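PDB 3FI7: Lmo1076 protein from Listeria monocytogenes serovar 1/2a, which hydrolyses cell-wall peptidoglycan as a virulence-associated autolysin, the crystallised part being its catalytic N-acetylglucosaminidase domain of glycoside hydrolase family 73. Local coordinates for residues Ser89-Thr94 against Asn107-Lys112; Cys45-Leu50 against Ser119-Ala124. All blocks are in the same frame, centred on the assembly; numbering follows the deposited sequence.

Interaction 1: residues Ser89-Thr94 against Asn107-Lys112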
# COMPACT_ATOMS: atom_id res chain seq x y z
N SER A 89 -13.71 -15.92 -1.27
CA SER A 89 -14.23 -14.56 -1.20
C SER A 89 -14.98 -14.30 0.10
O SER A 89 -15.20 -15.20 0.91
CB SER A 89 -15.13 -14.27 -2.40
OG SER A 89 -16.47 -14.64 -2.11
N VAL A 90 -15.35 -13.04 0.30
CA VAL A 90 -16.15 -12.64 1.44
C VAL A 90 -17.14 -11.59 0.98
O VAL A 90 -16.80 -10.72 0.17
CB VAL A 90 -15.29 -12.11 2.61
CG1 VAL A 90 -14.43 -10.91 2.16
CG2 VAL A 90 -16.16 -11.73 3.79
N THR A 91 -18.37 -11.68 1.45
CA THR A 91 -19.40 -10.75 1.05
C THR A 91 -19.52 -9.68 2.11
O THR A 91 -19.45 -9.96 3.31
CB THR A 91 -20.76 -11.47 0.89
OG1 THR A 91 -20.60 -12.58 -0.00
CG2 THR A 91 -21.81 -10.53 0.31
N MET A 92 -19.67 -8.43 1.68
CA MET A 92 -20.04 -7.38 2.63
C MET A 92 -20.63 -6.17 1.93
O MET A 92 -20.48 -5.99 0.72
CB MET A 92 -18.88 -7.00 3.56
CG MET A 92 -17.76 -6.17 2.97
SD MET A 92 -16.60 -5.58 4.25
CE MET A 92 -17.64 -4.45 5.17
N LYS A 93 -21.36 -5.36 2.70
CA LYS A 93 -21.98 -4.17 2.18
C LYS A 93 -20.89 -3.20 1.75
O LYS A 93 -19.83 -3.14 2.37
CB LYS A 93 -22.87 -3.52 3.25
CG LYS A 93 -24.19 -4.23 3.50
CD LYS A 93 -25.27 -3.73 2.57
CE LYS A 93 -26.66 -4.13 3.05
NZ LYS A 93 -27.74 -3.57 2.18
N THR A 94 -21.16 -2.44 0.70
CA THR A 94 -20.24 -1.42 0.23
C THR A 94 -21.05 -0.27 -0.36
O THR A 94 -22.19 -0.46 -0.78
CB THR A 94 -19.24 -2.00 -0.80
OG1 THR A 94 -18.26 -1.01 -1.14
CG2 THR A 94 -19.96 -2.43 -2.07
N ASN A 107 -24.50 -5.32 -1.42
CA ASN A 107 -23.59 -6.40 -1.12
C ASN A 107 -22.68 -6.64 -2.31
O ASN A 107 -23.12 -6.59 -3.46
CB ASN A 107 -24.36 -7.67 -0.79
CG ASN A 107 -24.72 -7.75 0.67
OD1 ASN A 107 -23.87 -7.59 1.55
ND2 ASN A 107 -26.00 -8.00 0.95
N ALA A 108 -21.40 -6.88 -2.03
CA ALA A 108 -20.47 -7.27 -3.08
C ALA A 108 -19.57 -8.39 -2.58
O ALA A 108 -19.46 -8.62 -1.38
CB ALA A 108 -19.65 -6.07 -3.55
N ASN A 109 -18.96 -9.10 -3.52
CA ASN A 109 -17.99 -10.13 -3.17
C ASN A 109 -16.59 -9.57 -3.29
O ASN A 109 -16.23 -8.98 -4.31
CB ASN A 109 -18.14 -11.35 -4.06
CG ASN A 109 -19.45 -12.07 -3.84
OD1 ASN A 109 -19.86 -12.32 -2.71
ND2 ASN A 109 -20.13 -12.40 -4.93
N PHE A 110 -15.80 -9.75 -2.25
CA PHE A 110 -14.43 -9.25 -2.25
C PHE A 110 -13.48 -10.42 -2.12
O PHE A 110 -13.80 -11.42 -1.45
CB PHE A 110 -14.23 -8.28 -1.09
CG PHE A 110 -14.96 -6.98 -1.26
CD1 PHE A 110 -16.26 -6.84 -0.78
CD2 PHE A 110 -14.35 -5.90 -1.89
CE1 PHE A 110 -16.94 -5.63 -0.92
CE2 PHE A 110 -15.02 -4.68 -2.03
CZ PHE A 110 -16.32 -4.55 -1.55
N ALA A 111 -12.32 -10.31 -2.76
CA ALA A 111 -11.33 -11.37 -2.70
C ALA A 111 -10.95 -11.63 -1.25
O ALA A 111 -10.92 -10.71 -0.43
CB ALA A 111 -10.09 -11.00 -3.52
N LYS A 112 -10.68 -12.90 -0.95
CA LYS A 112 -10.22 -13.32 0.37
C LYS A 112 -8.87 -14.00 0.18
O LYS A 112 -8.78 -15.00 -0.53
CB LYS A 112 -11.22 -14.30 0.98
CG LYS A 112 -10.94 -14.74 2.41
CD LYS A 112 -11.84 -15.92 2.78
CE LYS A 112 -12.26 -15.91 4.24
NZ LYS A 112 -11.10 -16.08 5.16
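The antiparallel β-hairpin of strands 89-98 and 104-111 in the glucosaminidase domain is laced together here, with Val90 facing Phe110 and Met92 facing Ala108 as the two hydrogen-bonded pairs of this part of it. Val90 and Phe110 exchange N-H and C=O in both directions, Val90 N to Phe110 O and Phe110 N to Val90 O each spanning 2.8 Å; Met92 and Ala108 repeat the exchange. Between them, at the non-hydrogen-bonded pair, Thr91 and Asn109 lie side by side on one face of the sheet. Thr91 OG1, set beside its own backbone N (chi1 -54°), donates to Asn109 OD1 at 2.8 Å, almost in line with the amide C=O (172°). On the other face Val90, Met92, Ala108 and Phe110 make mainly apolar contacts. There the Phe110 ring crosses Met92 and Thr94 obliquely: its CE1 is 4.0 Å from Met92 CG, and Thr94 CB meets the rim at Phe110 CZ, 3.9 Å away and roughly in the ring plane. Thr94 CG2 adds a 3.9 Å contact to Ala108 CB, and Leu70 touches both Met92 and Phe110 from outside the hairpin. Four backbone bonds thus fix the register, the hydroxyl-amide bond ties the strands again on the exposed face, and Phe110 is buried on the other.

Interaction 2: residues Cys45-Leu50 against Ser119-Ala124; sequences CKKYNL and SLEDNA
Glu121 OE2 is gripped by two donors, Tyr48 OH at 2.8 Å and Lys47 NZ at 3.3 Å, the latter bond being part of a salt bridge. This ties the C-terminal end of helix 29-47 to helix 116-129 in the glucosaminidase domain. The tyrosine hydroxyl uses the anti lone pair of OE2. That oxygen lies at the edge of the Tyr48 ring, in its plane, while the ring and carboxylate planes stand 79° apart. Lys47 reaches the same oxygen with an extended chain. Glu121 CG, anti to the backbone N (chi1 -179°), itself comes within 3.8 Å of Tyr48 OH. Two donors on one oxygen would be expected to favour the charged form of Glu121.

A Schellman motif closes helix 29-47: Leu50 N bonds to Cys45 O at 2.8 Å, a weak bond joins Asn49 N to Lys46 O, and Asn49 takes a positive phi as the C-prime residue. Arg128 of helix 116-129 binds Tyr48 O, a second polar tie to this turn. From the same turn, Leu50 CD1 packs 3.8 Å from Ala124 CA. The Ala124 methyl sits over one face of the Tyr48 ring in a CH-pi contact, with CB 4.1 Å from the ring centroid, 28° off the normal, and displaced toward CD2, which it approaches to 3.7 Å.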
# COMPACT_ATOMS: atom_id res chain seq x y z
N CYS A 45 8.12 -5.94 -5.48
CA CYS A 45 8.38 -4.80 -6.35
C CYS A 45 9.66 -4.96 -7.16
O CYS A 45 9.83 -4.33 -8.21
CB CYS A 45 8.39 -3.49 -5.57
SG CYS A 45 6.73 -2.97 -5.09
N LYS A 46 10.55 -5.83 -6.68
CA LYS A 46 11.74 -6.18 -7.44
C LYS A 46 11.34 -7.12 -8.58
O LYS A 46 11.72 -6.93 -9.72
CB LYS A 46 12.78 -6.85 -6.54
CG LYS A 46 14.12 -7.05 -7.20
CD LYS A 46 15.01 -7.99 -6.41
CE LYS A 46 16.29 -8.32 -7.16
NZ LYS A 46 17.05 -9.42 -6.51
N LYS A 47 10.54 -8.12 -8.25
CA LYS A 47 10.05 -9.08 -9.24
C LYS A 47 9.23 -8.41 -10.36
O LYS A 47 9.31 -8.81 -11.51
CB LYS A 47 9.24 -10.16 -8.54
CG LYS A 47 8.53 -11.12 -9.46
CD LYS A 47 7.79 -12.16 -8.64
CE LYS A 47 6.92 -13.05 -9.50
NZ LYS A 47 6.16 -14.01 -8.66
N TYR A 48 8.45 -7.39 -10.01
CA TYR A 48 7.60 -6.69 -10.98
C TYR A 48 8.12 -5.31 -11.37
O TYR A 48 7.42 -4.55 -12.04
CB TYR A 48 6.17 -6.57 -10.46
CG TYR A 48 5.47 -7.90 -10.30
CD1 TYR A 48 4.73 -8.45 -11.34
CD2 TYR A 48 5.55 -8.60 -9.11
CE1 TYR A 48 4.09 -9.66 -11.20
CE2 TYR A 48 4.92 -9.82 -8.96
CZ TYR A 48 4.19 -10.34 -10.00
OH TYR A 48 3.55 -11.56 -9.85
N ASN A 49 9.35 -4.99 -10.95
CA ASN A 49 9.99 -3.69 -11.21
C ASN A 49 9.11 -2.45 -10.94
O ASN A 49 8.86 -1.64 -11.83
CB ASN A 49 10.60 -3.64 -12.62
CG ASN A 49 11.72 -2.60 -12.73
OD1 ASN A 49 12.45 -2.35 -11.77
ND2 ASN A 49 11.86 -1.99 -13.90
N LEU A 50 8.65 -2.31 -9.70
CA LEU A 50 7.84 -1.18 -9.26
C LEU A 50 8.51 -0.52 -8.05
O LEU A 50 9.49 -1.06 -7.52
CB LEU A 50 6.45 -1.67 -8.85
CG LEU A 50 5.68 -2.52 -9.86
CD1 LEU A 50 4.39 -3.03 -9.23
CD2 LEU A 50 5.38 -1.72 -11.11
N SER A 119 -2.29 -10.33 -1.37
CA SER A 119 -2.96 -9.06 -1.62
C SER A 119 -1.99 -8.04 -2.26
O SER A 119 -2.32 -7.40 -3.26
CB SER A 119 -3.54 -8.52 -0.30
OG SER A 119 -4.09 -7.23 -0.44
N LEU A 120 -0.79 -7.91 -1.69
CA LEU A 120 0.24 -7.06 -2.28
C LEU A 120 0.60 -7.52 -3.69
O LEU A 120 0.78 -6.71 -4.60
CB LEU A 120 1.50 -7.03 -1.41
CG LEU A 120 1.31 -6.39 -0.03
CD1 LEU A 120 2.40 -6.85 0.95
CD2 LEU A 120 1.27 -4.85 -0.13
N GLU A 121 0.69 -8.83 -3.89
CA GLU A 121 1.05 -9.35 -5.21
C GLU A 121 -0.02 -9.01 -6.26
O GLU A 121 0.32 -8.70 -7.41
CB GLU A 121 1.31 -10.86 -5.16
CG GLU A 121 1.71 -11.44 -6.52
CD GLU A 121 2.65 -12.63 -6.42
OE1 GLU A 121 2.67 -13.29 -5.35
OE2 GLU A 121 3.37 -12.91 -7.40
N ASP A 122 -1.29 -9.06 -5.87
CA ASP A 122 -2.37 -8.64 -6.77
C ASP A 122 -2.21 -7.19 -7.21
O ASP A 122 -2.42 -6.88 -8.37
CB ASP A 122 -3.75 -8.85 -6.14
CG ASP A 122 -4.52 -10.01 -6.78
OD1 ASP A 122 -5.77 -9.99 -6.72
OD2 ASP A 122 -3.88 -10.93 -7.35
N ASN A 123 -1.83 -6.31 -6.27
CA ASN A 123 -1.59 -4.91 -6.60
C ASN A 123 -0.44 -4.79 -7.59
O ASN A 123 -0.52 -4.02 -8.55
CB ASN A 123 -1.33 -4.09 -5.32
CG ASN A 123 -0.74 -2.70 -5.61
OD1 ASN A 123 0.48 -2.51 -5.54
ND2 ASN A 123 -1.59 -1.74 -5.93
N ALA A 124 0.61 -5.57 -7.37
CA ALA A 124 1.77 -5.55 -8.27
C ALA A 124 1.39 -6.05 -9.67
O ALA A 124 1.81 -5.48 -10.67
CB ALA A 124 2.90 -6.40 -7.70

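In the fold
Interaction 1 is nested along the chain within the loop that interaction 2 closes: in sequence the hairpin comes after helix 29-47 and helix 52-63, and its second strand, 104-111, is the element before helix 116-129. The two contacts do not touch. Their centres are 23 Å apart, and their nearest atoms about 5 Å. A loop nonetheless serves both sides, since Asn77 ND2 binds Ala111 O at the end of the hairpin while Leu78 N binds Ser119 OG on the helix. Interaction 1 is a surface contact, its centre about 20 Å from the chain's centre; interaction 2, about 10 Å from it, is partly buried, and Met55 of helix 52-63 also packs on Ala124. Both belong to the same catalytic domain, whose family is grouped with the lysozymes.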